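Local atomic coordinates of carbohydrate kinase, FGGY (Rhodospirillum rubrum, PDB entry 3IFR), a protein that probably phosphorylates D-xylulose at the expense of ATP, as a xylulose kinase of the FGGY carbohydrate kinase family. Residues 10-15 and 80-85; 32-37 and 64-69; 58-63 and 228-233. One frame throughout, in Å; residues are numbered along the deposited sequence.

Contact 1: 10-15 and 80-85; sequences IGLDIG and ICVTGM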
ATOM      1  N   ILE A  10       1.862  10.106 -18.565  1.00 22.18           N
ATOM      2  CA  ILE A  10       2.713  10.336 -17.384  1.00 20.35           C
ATOM      3  C   ILE A  10       2.104   9.837 -16.085  1.00 19.30           C
ATOM      4  O   ILE A  10       0.935  10.084 -15.817  1.00 18.60           O
ATOM      5  CB  ILE A  10       3.005  11.832 -17.184  1.00 20.35           C
ATOM      6  CG1 ILE A  10       3.952  12.376 -18.255  1.00 19.83           C
ATOM      7  CG2 ILE A  10       3.561  12.141 -15.773  1.00 17.35           C
ATOM      8  CD1 ILE A  10       4.065  13.862 -18.165  1.00 19.35           C
ATOM      9  N   GLY A  11       2.910   9.166 -15.269  1.00 17.00           N
ATOM     10  CA  GLY A  11       2.530   8.921 -13.886  1.00 17.64           C
ATOM     11  C   GLY A  11       3.434   9.669 -12.912  1.00 20.77           C
ATOM     12  O   GLY A  11       4.667   9.728 -13.078  1.00 20.87           O
ATOM     13  N   LEU A  12       2.818  10.234 -11.876  1.00 18.81           N
ATOM     14  CA  LEU A  12       3.512  10.968 -10.851  1.00 17.14           C
ATOM     15  C   LEU A  12       3.175  10.312  -9.495  1.00 19.69           C
ATOM     16  O   LEU A  12       2.015  10.050  -9.191  1.00 20.54           O
ATOM     17  CB  LEU A  12       3.022  12.419 -10.878  1.00 17.96           C
ATOM     18  CG  LEU A  12       3.463  13.355  -9.729  1.00 16.97           C
ATOM     19  CD1 LEU A  12       4.992  13.551  -9.740  1.00 16.56           C
ATOM     20  CD2 LEU A  12       2.776  14.697  -9.798  1.00 16.73           C
ATOM     21  N   ASP A  13       4.184  10.064  -8.670  1.00 20.38           N
ATOM     22  CA  ASP A  13       3.974   9.395  -7.385  1.00 18.38           C
ATOM     23  C   ASP A  13       4.476  10.282  -6.226  1.00 17.81           C
ATOM     24  O   ASP A  13       5.683  10.522  -6.067  1.00 18.13           O
ATOM     25  CB  ASP A  13       4.653   8.016  -7.403  1.00 20.68           C
ATOM     26  CG  ASP A  13       4.729   7.369  -6.021  1.00 20.71           C
ATOM     27  OD1 ASP A  13       3.940   7.735  -5.134  1.00 18.07           O
ATOM     28  OD2 ASP A  13       5.611   6.495  -5.831  1.00 24.33           O
ATOM     29  N   ILE A  14       3.523  10.791  -5.453  1.00 15.55           N
ATOM     30  CA  ILE A  14       3.797  11.589  -4.281  1.00 18.13           C
ATOM     31  C   ILE A  14       4.049  10.607  -3.145  1.00 19.13           C
ATOM     32  O   ILE A  14       3.135  10.271  -2.366  1.00 20.38           O
ATOM     33  CB  ILE A  14       2.630  12.525  -3.915  1.00 16.82           C
ATOM     34  CG1 ILE A  14       2.662  13.793  -4.753  1.00 20.72           C
ATOM     35  CG2 ILE A  14       2.836  13.068  -2.544  1.00 18.01           C
ATOM     36  CD1 ILE A  14       2.511  13.614  -6.190  1.00 21.62           C
ATOM     37  N   GLY A  15       5.292  10.138  -3.065  1.00 17.95           N
ATOM     38  CA  GLY A  15       5.654   9.070  -2.153  1.00 19.82           C
ATOM     39  C   GLY A  15       6.079   9.601  -0.817  1.00 20.60           C
ATOM     40  O   GLY A  15       6.215  10.807  -0.632  1.00 24.02           O
ATOM     41  N   ILE A  80      -2.164  12.662 -17.625  1.00 22.08           N
ATOM     42  CA  ILE A  80      -1.340  12.419 -16.436  1.00 20.69           C
ATOM     43  C   ILE A  80      -2.217  11.861 -15.319  1.00 20.20           C
ATOM     44  O   ILE A  80      -3.365  12.277 -15.159  1.00 22.17           O
ATOM     45  CB  ILE A  80      -0.669  13.696 -15.953  1.00 17.80           C
ATOM     46  CG1 ILE A  80       0.040  13.459 -14.627  1.00 18.83           C
ATOM     47  CG2 ILE A  80      -1.698  14.770 -15.778  1.00 17.36           C
ATOM     48  CD1 ILE A  80       1.113  14.443 -14.363  1.00 16.40           C
ATOM     49  N   CYS A  81      -1.707  10.896 -14.572  1.00 16.85           N
ATOM     50  CA  CYS A  81      -2.395  10.464 -13.345  1.00 17.31           C
ATOM     51  C   CYS A  81      -1.449  10.628 -12.145  1.00 17.16           C
ATOM     52  O   CYS A  81      -0.238  10.308 -12.213  1.00 16.81           O
ATOM     53  CB  CYS A  81      -2.925   9.026 -13.459  1.00 15.44           C
ATOM     54  SG  CYS A  81      -3.689   8.350 -11.935  1.00 16.82           S
ATOM     55  N   VAL A  82      -1.987  11.146 -11.052  1.00 16.62           N
ATOM     56  CA  VAL A  82      -1.199  11.314  -9.843  1.00 16.50           C
ATOM     57  C   VAL A  82      -1.623  10.293  -8.781  1.00 18.47           C
ATOM     58  O   VAL A  82      -2.804  10.196  -8.432  1.00 17.67           O
ATOM     59  CB  VAL A  82      -1.388  12.729  -9.269  1.00 16.05           C
ATOM     60  CG1 VAL A  82      -0.507  12.936  -8.050  1.00 15.72           C
ATOM     61  CG2 VAL A  82      -1.069  13.801 -10.323  1.00 17.41           C
ATOM     62  N   THR A  83      -0.643   9.580  -8.229  1.00 17.78           N
ATOM     63  CA  THR A  83      -0.855   8.682  -7.109  1.00 14.70           C
ATOM     64  C   THR A  83       0.066   9.172  -5.941  1.00 19.69           C
ATOM     65  O   THR A  83       0.882  10.100  -6.112  1.00 15.67           O
ATOM     66  CB  THR A  83      -0.523   7.245  -7.569  1.00 19.48           C
ATOM     67  OG1 THR A  83      -0.666   6.303  -6.501  1.00 20.32           O
ATOM     68  CG2 THR A  83       0.908   7.178  -8.088  1.00 17.87           C
ATOM     69  N   GLY A  84      -0.099   8.575  -4.758  1.00 17.41           N
ATOM     70  CA  GLY A  84       0.749   8.855  -3.624  1.00 16.75           C
ATOM     71  C   GLY A  84       0.256   8.120  -2.387  1.00 19.26           C
ATOM     72  O   GLY A  84      -0.731   7.389  -2.428  1.00 17.27           O
HETATM   73  N   MSE A  85       0.926   8.329  -1.256  1.00 21.24           N
HETATM   74  CA  MSE A  85       0.523   7.651  -0.022  1.00 20.15           C
HETATM   75  C   MSE A  85      -0.866   8.122   0.479  1.00 18.97           C
HETATM   76  O   MSE A  85      -1.297   9.233   0.189  1.00 17.88           O
HETATM   77  CB  MSE A  85       1.621   7.790   1.030  1.00 18.66           C
HETATM   78  CG  MSE A  85       1.495   9.004   1.954  1.00 25.60           C
HETATM   79 SE   MSE A  85       1.639  10.823   1.165  1.00 37.33          SE
HETATM   80  CE  MSE A  85       3.609  11.087   1.101  1.00 23.28           C
TER

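Contact 2: 32-37 and 64-69; sequences AVASRP and AELKTT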
ATOM      1  N   ALA A  32      11.409   8.319 -19.738  1.00 29.14           N
ATOM      2  CA  ALA A  32      12.168   9.056 -18.717  1.00 28.07           C
ATOM      3  C   ALA A  32      11.653   8.824 -17.301  1.00 25.59           C
ATOM      4  O   ALA A  32      10.463   8.570 -17.093  1.00 23.22           O
ATOM      5  CB  ALA A  32      12.156  10.582 -19.019  1.00 27.27           C
ATOM      6  N   VAL A  33      12.545   8.971 -16.326  1.00 26.09           N
ATOM      7  CA  VAL A  33      12.156   8.877 -14.916  1.00 27.95           C
ATOM      8  C   VAL A  33      12.805  10.021 -14.179  1.00 26.40           C
ATOM      9  O   VAL A  33      13.999  10.232 -14.332  1.00 29.58           O
ATOM     10  CB  VAL A  33      12.588   7.508 -14.277  1.00 28.51           C
ATOM     11  CG1 VAL A  33      12.100   7.380 -12.846  1.00 23.10           C
ATOM     12  CG2 VAL A  33      12.037   6.371 -15.080  1.00 28.21           C
ATOM     13  N   ALA A  34      12.033  10.783 -13.403  1.00 26.75           N
ATOM     14  CA  ALA A  34      12.633  11.771 -12.487  1.00 23.29           C
ATOM     15  C   ALA A  34      12.197  11.587 -11.029  1.00 21.88           C
ATOM     16  O   ALA A  34      11.054  11.226 -10.762  1.00 19.67           O
ATOM     17  CB  ALA A  34      12.339  13.191 -12.954  1.00 23.62           C
ATOM     18  N   SER A  35      13.114  11.841 -10.089  1.00 21.99           N
ATOM     19  CA  SER A  35      12.778  11.777  -8.676  1.00 21.71           C
ATOM     20  C   SER A  35      13.350  12.912  -7.833  1.00 23.72           C
ATOM     21  O   SER A  35      14.232  13.650  -8.258  1.00 24.19           O
ATOM     22  CB  SER A  35      13.181  10.439  -8.064  1.00 20.86           C
ATOM     23  OG  SER A  35      14.578  10.370  -7.889  1.00 24.82           O
ATOM     24  N   ARG A  36      12.822  13.036  -6.620  1.00 22.56           N
ATOM     25  CA  ARG A  36      13.271  14.043  -5.680  1.00 22.75           C
ATOM     26  C   ARG A  36      12.925  13.514  -4.299  1.00 25.23           C
ATOM     27  O   ARG A  36      11.838  12.944  -4.097  1.00 22.77           O
ATOM     28  CB  ARG A  36      12.563  15.399  -5.898  1.00 20.90           C
ATOM     29  CG  ARG A  36      12.904  16.184  -7.180  1.00 20.42           C
ATOM     30  CD  ARG A  36      14.388  16.560  -7.259  1.00 23.86           C
ATOM     31  NE  ARG A  36      14.677  17.425  -8.408  1.00 24.30           N
ATOM     32  CZ  ARG A  36      14.906  16.967  -9.634  1.00 21.43           C
ATOM     33  NH1 ARG A  36      14.859  15.667  -9.847  1.00 20.37           N
ATOM     34  NH2 ARG A  36      15.166  17.798 -10.645  1.00 19.97           N
ATOM     35  N   PRO A  37      13.840  13.721  -3.335  1.00 26.84           N
ATOM     36  CA  PRO A  37      13.627  13.301  -1.955  1.00 25.55           C
ATOM     37  C   PRO A  37      12.516  14.142  -1.286  1.00 24.16           C
ATOM     38  O   PRO A  37      12.319  15.317  -1.624  1.00 19.69           O
ATOM     39  CB  PRO A  37      14.995  13.596  -1.297  1.00 24.93           C
ATOM     40  CG  PRO A  37      15.941  13.768  -2.433  1.00 26.63           C
ATOM     41  CD  PRO A  37      15.125  14.425  -3.485  1.00 24.29           C
ATOM     42  N   ALA A  64       8.920  18.894 -15.013  1.00 22.49           N
ATOM     43  CA  ALA A  64       9.829  19.640 -15.881  1.00 21.26           C
ATOM     44  C   ALA A  64      11.078  18.825 -16.284  1.00 21.76           C
ATOM     45  O   ALA A  64      11.522  18.848 -17.431  1.00 21.66           O
ATOM     46  CB  ALA A  64      10.225  20.893 -15.210  1.00 18.81           C
ATOM     47  N   GLU A  65      11.650  18.076 -15.353  1.00 25.00           N
ATOM     48  CA  GLU A  65      12.835  17.273 -15.701  1.00 22.67           C
ATOM     49  C   GLU A  65      12.490  16.194 -16.730  1.00 23.60           C
ATOM     50  O   GLU A  65      13.304  15.871 -17.588  1.00 24.00           O
ATOM     51  CB  GLU A  65      13.468  16.644 -14.471  1.00 21.08           C
ATOM     52  CG  GLU A  65      14.741  15.899 -14.824  1.00 25.24           C
ATOM     53  CD  GLU A  65      15.371  15.201 -13.646  1.00 26.43           C
ATOM     54  OE1 GLU A  65      15.618  15.880 -12.617  1.00 28.25           O
ATOM     55  OE2 GLU A  65      15.644  13.983 -13.747  1.00 25.85           O
ATOM     56  N   LEU A  66      11.269  15.660 -16.659  1.00 21.80           N
ATOM     57  CA  LEU A  66      10.796  14.681 -17.629  1.00 20.50           C
ATOM     58  C   LEU A  66      10.901  15.241 -19.052  1.00 22.88           C
ATOM     59  O   LEU A  66      11.409  14.569 -19.952  1.00 24.36           O
ATOM     60  CB  LEU A  66       9.335  14.326 -17.348  1.00 22.97           C
ATOM     61  CG  LEU A  66       8.992  12.914 -16.879  1.00 25.90           C
ATOM     62  CD1 LEU A  66      10.021  12.383 -15.907  1.00 24.29           C
ATOM     63  CD2 LEU A  66       7.548  12.818 -16.335  1.00 19.63           C
ATOM     64  N   LYS A  67      10.409  16.461 -19.236  1.00 19.74           N
ATOM     65  CA  LYS A  67      10.446  17.165 -20.504  1.00 21.15           C
ATOM     66  C   LYS A  67      11.873  17.450 -20.940  1.00 22.95           C
ATOM     67  O   LYS A  67      12.181  17.377 -22.094  1.00 27.65           O
ATOM     68  CB  LYS A  67       9.696  18.470 -20.343  1.00 21.30           C
ATOM     69  CG  LYS A  67       9.293  19.213 -21.601  1.00 24.84           C
ATOM     70  CD  LYS A  67       8.807  20.630 -21.202  1.00 26.85           C
ATOM     71  CE  LYS A  67       7.903  21.243 -22.241  1.00 33.26           C
ATOM     72  NZ  LYS A  67       7.189  22.466 -21.703  1.00 29.82           N
ATOM     73  N   THR A  68      12.750  17.754 -19.995  1.00 25.23           N
ATOM     74  CA  THR A  68      14.138  18.126 -20.247  1.00 25.27           C
ATOM     75  C   THR A  68      14.954  16.923 -20.612  1.00 25.00           C
ATOM     76  O   THR A  68      15.880  16.990 -21.410  1.00 26.14           O
ATOM     77  CB  THR A  68      14.730  18.781 -18.966  1.00 24.22           C
ATOM     78  OG1 THR A  68      14.548  20.185 -19.062  1.00 29.47           O
ATOM     79  CG2 THR A  68      16.205  18.529 -18.823  1.00 28.32           C
ATOM     80  N   THR A  69      14.617  15.810 -19.979  1.00 26.28           N
ATOM     81  CA  THR A  69      15.259  14.534 -20.279  1.00 24.70           C
ATOM     82  C   THR A  69      14.834  13.964 -21.656  1.00 25.05           C
ATOM     83  O   THR A  69      15.669  13.603 -22.473  1.00 27.43           O
ATOM     84  CB  THR A  69      14.980  13.549 -19.134  1.00 24.36           C
ATOM     85  OG1 THR A  69      15.840  13.869 -18.016  1.00 25.66           O
ATOM     86  CG2 THR A  69      15.173  12.107 -19.569  1.00 20.77           C
TER

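Contact 3: 58-63 and 228-233; sequences NARAVL and AALTGL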
ATOM      1  N   ASN A  58       8.590  19.433  -5.370  1.00 21.63           N
ATOM      2  CA  ASN A  58       9.048  18.158  -5.951  1.00 21.52           C
ATOM      3  C   ASN A  58       8.310  17.876  -7.267  1.00 18.73           C
ATOM      4  O   ASN A  58       8.945  17.636  -8.295  1.00 17.56           O
ATOM      5  CB  ASN A  58       8.847  16.993  -4.987  1.00 19.70           C
ATOM      6  CG  ASN A  58       9.958  16.853  -3.932  1.00 20.55           C
ATOM      7  OD1 ASN A  58       9.955  15.872  -3.178  1.00 23.32           O
ATOM      8  ND2 ASN A  58      10.881  17.795  -3.864  1.00 19.44           N
ATOM      9  N   ALA A  59       6.978  17.985  -7.272  1.00 19.21           N
ATOM     10  CA  ALA A  59       6.230  17.630  -8.498  1.00 18.17           C
ATOM     11  C   ALA A  59       6.579  18.519  -9.709  1.00 18.20           C
ATOM     12  O   ALA A  59       6.734  18.031 -10.800  1.00 20.05           O
ATOM     13  CB  ALA A  59       4.715  17.629  -8.249  1.00 20.87           C
ATOM     14  N   ARG A  60       6.656  19.825  -9.512  1.00 18.61           N
ATOM     15  CA  ARG A  60       7.100  20.731 -10.550  1.00 19.14           C
ATOM     16  C   ARG A  60       8.435  20.350 -11.082  1.00 18.50           C
ATOM     17  O   ARG A  60       8.611  20.324 -12.278  1.00 21.91           O
ATOM     18  CB  ARG A  60       7.229  22.146  -9.968  1.00 23.24           C
ATOM     19  CG  ARG A  60       5.895  22.837  -9.776  1.00 23.36           C
ATOM     20  CD  ARG A  60       6.092  24.098  -9.042  1.00 23.63           C
ATOM     21  NE  ARG A  60       6.740  25.072  -9.916  1.00 28.58           N
ATOM     22  CZ  ARG A  60       7.479  26.096  -9.486  1.00 28.86           C
ATOM     23  NH1 ARG A  60       7.689  26.274  -8.185  1.00 28.16           N
ATOM     24  NH2 ARG A  60       8.027  26.919 -10.374  1.00 28.92           N
ATOM     25  N   ALA A  61       9.388  20.058 -10.202  1.00 17.65           N
ATOM     26  CA  ALA A  61      10.771  19.747 -10.631  1.00 21.01           C
ATOM     27  C   ALA A  61      10.881  18.504 -11.517  1.00 23.35           C
ATOM     28  O   ALA A  61      11.589  18.476 -12.545  1.00 26.84           O
ATOM     29  CB  ALA A  61      11.671  19.565  -9.417  1.00 19.11           C
ATOM     30  N   VAL A  62      10.197  17.464 -11.075  1.00 20.62           N
ATOM     31  CA  VAL A  62      10.248  16.143 -11.670  1.00 21.35           C
ATOM     32  C   VAL A  62       9.468  16.115 -13.001  1.00 21.70           C
ATOM     33  O   VAL A  62       9.890  15.498 -13.951  1.00 22.00           O
ATOM     34  CB  VAL A  62       9.620  15.214 -10.632  1.00 23.78           C
ATOM     35  CG1 VAL A  62       8.373  14.538 -11.150  1.00 21.46           C
ATOM     36  CG2 VAL A  62      10.626  14.314  -9.979  1.00 21.34           C
ATOM     37  N   LEU A  63       8.335  16.803 -13.084  1.00 21.25           N
ATOM     38  CA  LEU A  63       7.624  16.913 -14.368  1.00 23.99           C
ATOM     39  C   LEU A  63       8.464  17.700 -15.384  1.00 22.19           C
ATOM     40  O   LEU A  63       8.689  17.239 -16.479  1.00 21.79           O
ATOM     41  CB  LEU A  63       6.224  17.556 -14.209  1.00 20.49           C
ATOM     42  CG  LEU A  63       5.260  16.750 -13.341  1.00 21.45           C
ATOM     43  CD1 LEU A  63       3.941  17.499 -13.004  1.00 21.68           C
ATOM     44  CD2 LEU A  63       4.974  15.446 -14.036  1.00 17.59           C
ATOM     45  N   ALA A 228       0.474  24.805 -15.938  1.00 17.06           N
ATOM     46  CA  ALA A 228       1.321  24.574 -17.113  1.00 19.45           C
ATOM     47  C   ALA A 228       2.580  25.371 -16.916  1.00 17.00           C
ATOM     48  O   ALA A 228       3.664  24.854 -17.004  1.00 16.96           O
ATOM     49  CB  ALA A 228       0.624  24.977 -18.416  1.00 18.62           C
ATOM     50  N   ALA A 229       2.430  26.634 -16.587  1.00 18.12           N
ATOM     51  CA  ALA A 229       3.606  27.451 -16.294  1.00 22.30           C
ATOM     52  C   ALA A 229       4.594  26.846 -15.246  1.00 20.03           C
ATOM     53  O   ALA A 229       5.779  26.652 -15.510  1.00 19.94           O
ATOM     54  CB  ALA A 229       3.173  28.827 -15.903  1.00 18.89           C
ATOM     55  N   LEU A 230       4.096  26.526 -14.076  1.00 17.45           N
ATOM     56  CA  LEU A 230       4.945  25.986 -13.046  1.00 16.64           C
ATOM     57  C   LEU A 230       5.544  24.611 -13.313  1.00 18.49           C
ATOM     58  O   LEU A 230       6.625  24.303 -12.787  1.00 14.89           O
ATOM     59  CB  LEU A 230       4.159  25.974 -11.734  1.00 19.95           C
ATOM     60  CG  LEU A 230       3.599  27.357 -11.328  1.00 18.47           C
ATOM     61  CD1 LEU A 230       2.435  27.267 -10.341  1.00 19.72           C
ATOM     62  CD2 LEU A 230       4.700  28.207 -10.749  1.00 20.52           C
ATOM     63  N   THR A 231       4.842  23.776 -14.099  1.00 18.50           N
ATOM     64  CA  THR A 231       5.294  22.392 -14.312  1.00 20.37           C
ATOM     65  C   THR A 231       5.890  22.034 -15.674  1.00 21.84           C
ATOM     66  O   THR A 231       6.565  21.008 -15.791  1.00 21.39           O
ATOM     67  CB  THR A 231       4.187  21.375 -14.022  1.00 22.74           C
ATOM     68  OG1 THR A 231       3.164  21.510 -15.016  1.00 23.94           O
ATOM     69  CG2 THR A 231       3.588  21.617 -12.633  1.00 22.38           C
ATOM     70  N   GLY A 232       5.656  22.855 -16.700  1.00 22.00           N
ATOM     71  CA  GLY A 232       6.062  22.486 -18.057  1.00 21.66           C
ATOM     72  C   GLY A 232       5.007  21.677 -18.815  1.00 23.41           C
ATOM     73  O   GLY A 232       5.024  21.612 -20.044  1.00 25.36           O
ATOM     74  N   LEU A 233       4.096  21.032 -18.089  1.00 24.79           N
ATOM     75  CA  LEU A 233       3.002  20.280 -18.735  1.00 25.29           C
ATOM     76  C   LEU A 233       2.250  21.152 -19.736  1.00 25.64           C
ATOM     77  O   LEU A 233       2.064  22.360 -19.530  1.00 23.83           O
ATOM     78  CB  LEU A 233       2.022  19.723 -17.691  1.00 23.92           C
ATOM     79  CG  LEU A 233       2.248  18.303 -17.130  1.00 25.81           C
ATOM     80  CD1 LEU A 233       3.665  17.836 -17.265  1.00 26.65           C
ATOM     81  CD2 LEU A 233       1.746  18.070 -15.663  1.00 20.77           C
TER

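Contact 1: 10-15 and 80-85
Ile10, Leu12 and Ile14 run beside Ile80, Val82 and Gly84 as two neighbouring parallel strands in the central mixed sheet of the N-terminal domain, whose fold is that of the actin-like ATPases. The backbone supplies the polar contacts. Five N-H...O=C bonds step along the pair: Cys81 N to Ile10 O, Leu12 N to Cys81 O, Thr83 N to Leu12 O, Ile14 N to Thr83 O and Met85 N to Ile14 O. The Thr83 N to Leu12 O bond is 2.9 Å long and nearly straight at 172°. Met85 N reaches Ile14 O just where an inverse gamma turn centred on Ile14 ends the first strand; a CB on Gly84 would clash with that same oxygen.

Apolar contacts lie on the face that carries the isoleucines. Ile10 CG2 meets Ile80 CD1 at 3.6 Å, the two side chains crossing obliquely. Leu12 and Val82 lie side by side, CD2 to CG2 at 4.0 Å, while Val82 CG1 turns to Ile14 CD1 at 3.6 Å. Helix 52-70 covers Leu12, and helix 163-172 covers Val82.

On the opposite face of the sheet Cys81 and Thr83 pack on helix 437-448. Thr83 OG1, anti to the backbone N (chi1 178°), is hydrogen-bonded to Ala243 O, and the same rotation sets Thr83 CG2 3.3 Å from Leu12 O.

Contact 2: 32-37 and 64-69
Arg36 closes on Glu65 with the outer end of its guanidinium, and both terminal nitrogens share one oxygen. Arg36 NH1 donates to Glu65 OE1 at 2.9 Å and Arg36 NH2 donates to the same atom at 2.8 Å, two hydrogen bonds that together form a salt bridge. The two bonds are bent, as a single acceptor facing two N-H groups requires. OE1 sits in the guanidinium plane, but the carboxylate is turned 37° from that plane: NH2 meets OE1 nearly along the C-O axis, while NH1 arrives from above the carboxylate. NH1 has a second acceptor in Ser35 O, at 2.6 Å and also in the guanidinium plane, which fixes the rotation of the group. An alanine in place of Arg36 would probably leave Glu65 OE1 without its charged mate and Ser35 O without this donor.

The pair belongs to a beta-alpha-beta crossover: strand 29-37, at one border of the sheet, leads through helix 52-70 to strand 77-84, and the helix packs back on strand 29-37. On the strand side, Ala32, Ala34 and Arg36 form backbone hydrogen bonds with Leu23, Ala21 and Thr19 of strand 18-25.

Beside the salt bridge Leu66 CD1 packs on Ala34 CB at 3.8 Å. The other carboxylate oxygen, Glu65 OE2, makes a van der Waals contact with the same methyl. In the helix, Glu65 O accepts from Thr69 N at 2.7 Å and, weakly, from Thr69 OG1. Thr69 CG2, anti to its backbone N, is pressed tightly to Ala32 CB at 3.4 Å.

Contact 3: 58-63 and 228-233
Arg60 grips the last turn of helix 225-231 through NE, which donates to Leu230 O at 3.0 Å in a nearly straight bond (165°). The donor stands above the carbonyl plane, although the oxygen lies close to the plane of the guanidinium. A bend at chi3 (72°) brings NE round to the oxygen, and Leu230 CD2 settles over one guanidinium face, displaced toward its rim, 3.6 Å from Arg60 NH2. One helical turn on, Leu63 CD1 presses tightly on Leu233 CD2 at 3.5 Å. Between these two contacts Thr231 CG2 meets Arg60 CG at 3.9 Å, the side chains crossing at about a right angle.

Behind this shell, Thr231 OG1 accepts from Leu233 N at 3.2 Å, an ST turn, and is also hydrogen-bonded to Ala227 O. Gly232, with a positive phi of 88°, turns the chain out of the helix, and its N bonds to Ala228 O. Beyond this turn the end of the Leu233 side chain reaches Leu63.

Arg60 NH1 makes a weak, long ion pair with Asp57. Since Leu230 O belongs to the carboxyl-terminal turn of its helix, the arginine's positive charge is likely to be favoured by the partial negative charge gathered there.

How the contacts relate
Helix 52-70 ties the three contacts together. Its residues 64-69 serve contact 2 and residues 58-63 serve contact 3, whose centres are about 9 Å apart; the centre of contact 1 lies about 13 Å from each. The inner side of the helix rests on the sheet: Leu12 CD2 touches Ala59 CB at 3.8 Å, and Ile10 CD1 touches Leu66 CD2 at 4.1 Å. Ile80 CD1 also meets Leu233 CD2, linking contact 1 to contact 3 directly. A probable hydrogen bond from Lys67 NZ to Gly232 O, 2.9 Å, joins contacts 2 and 3. In actin-like ATPases the turn after the first strand typically faces the nucleotide phosphates, consistent with contact 1 ending near the catalytic cleft.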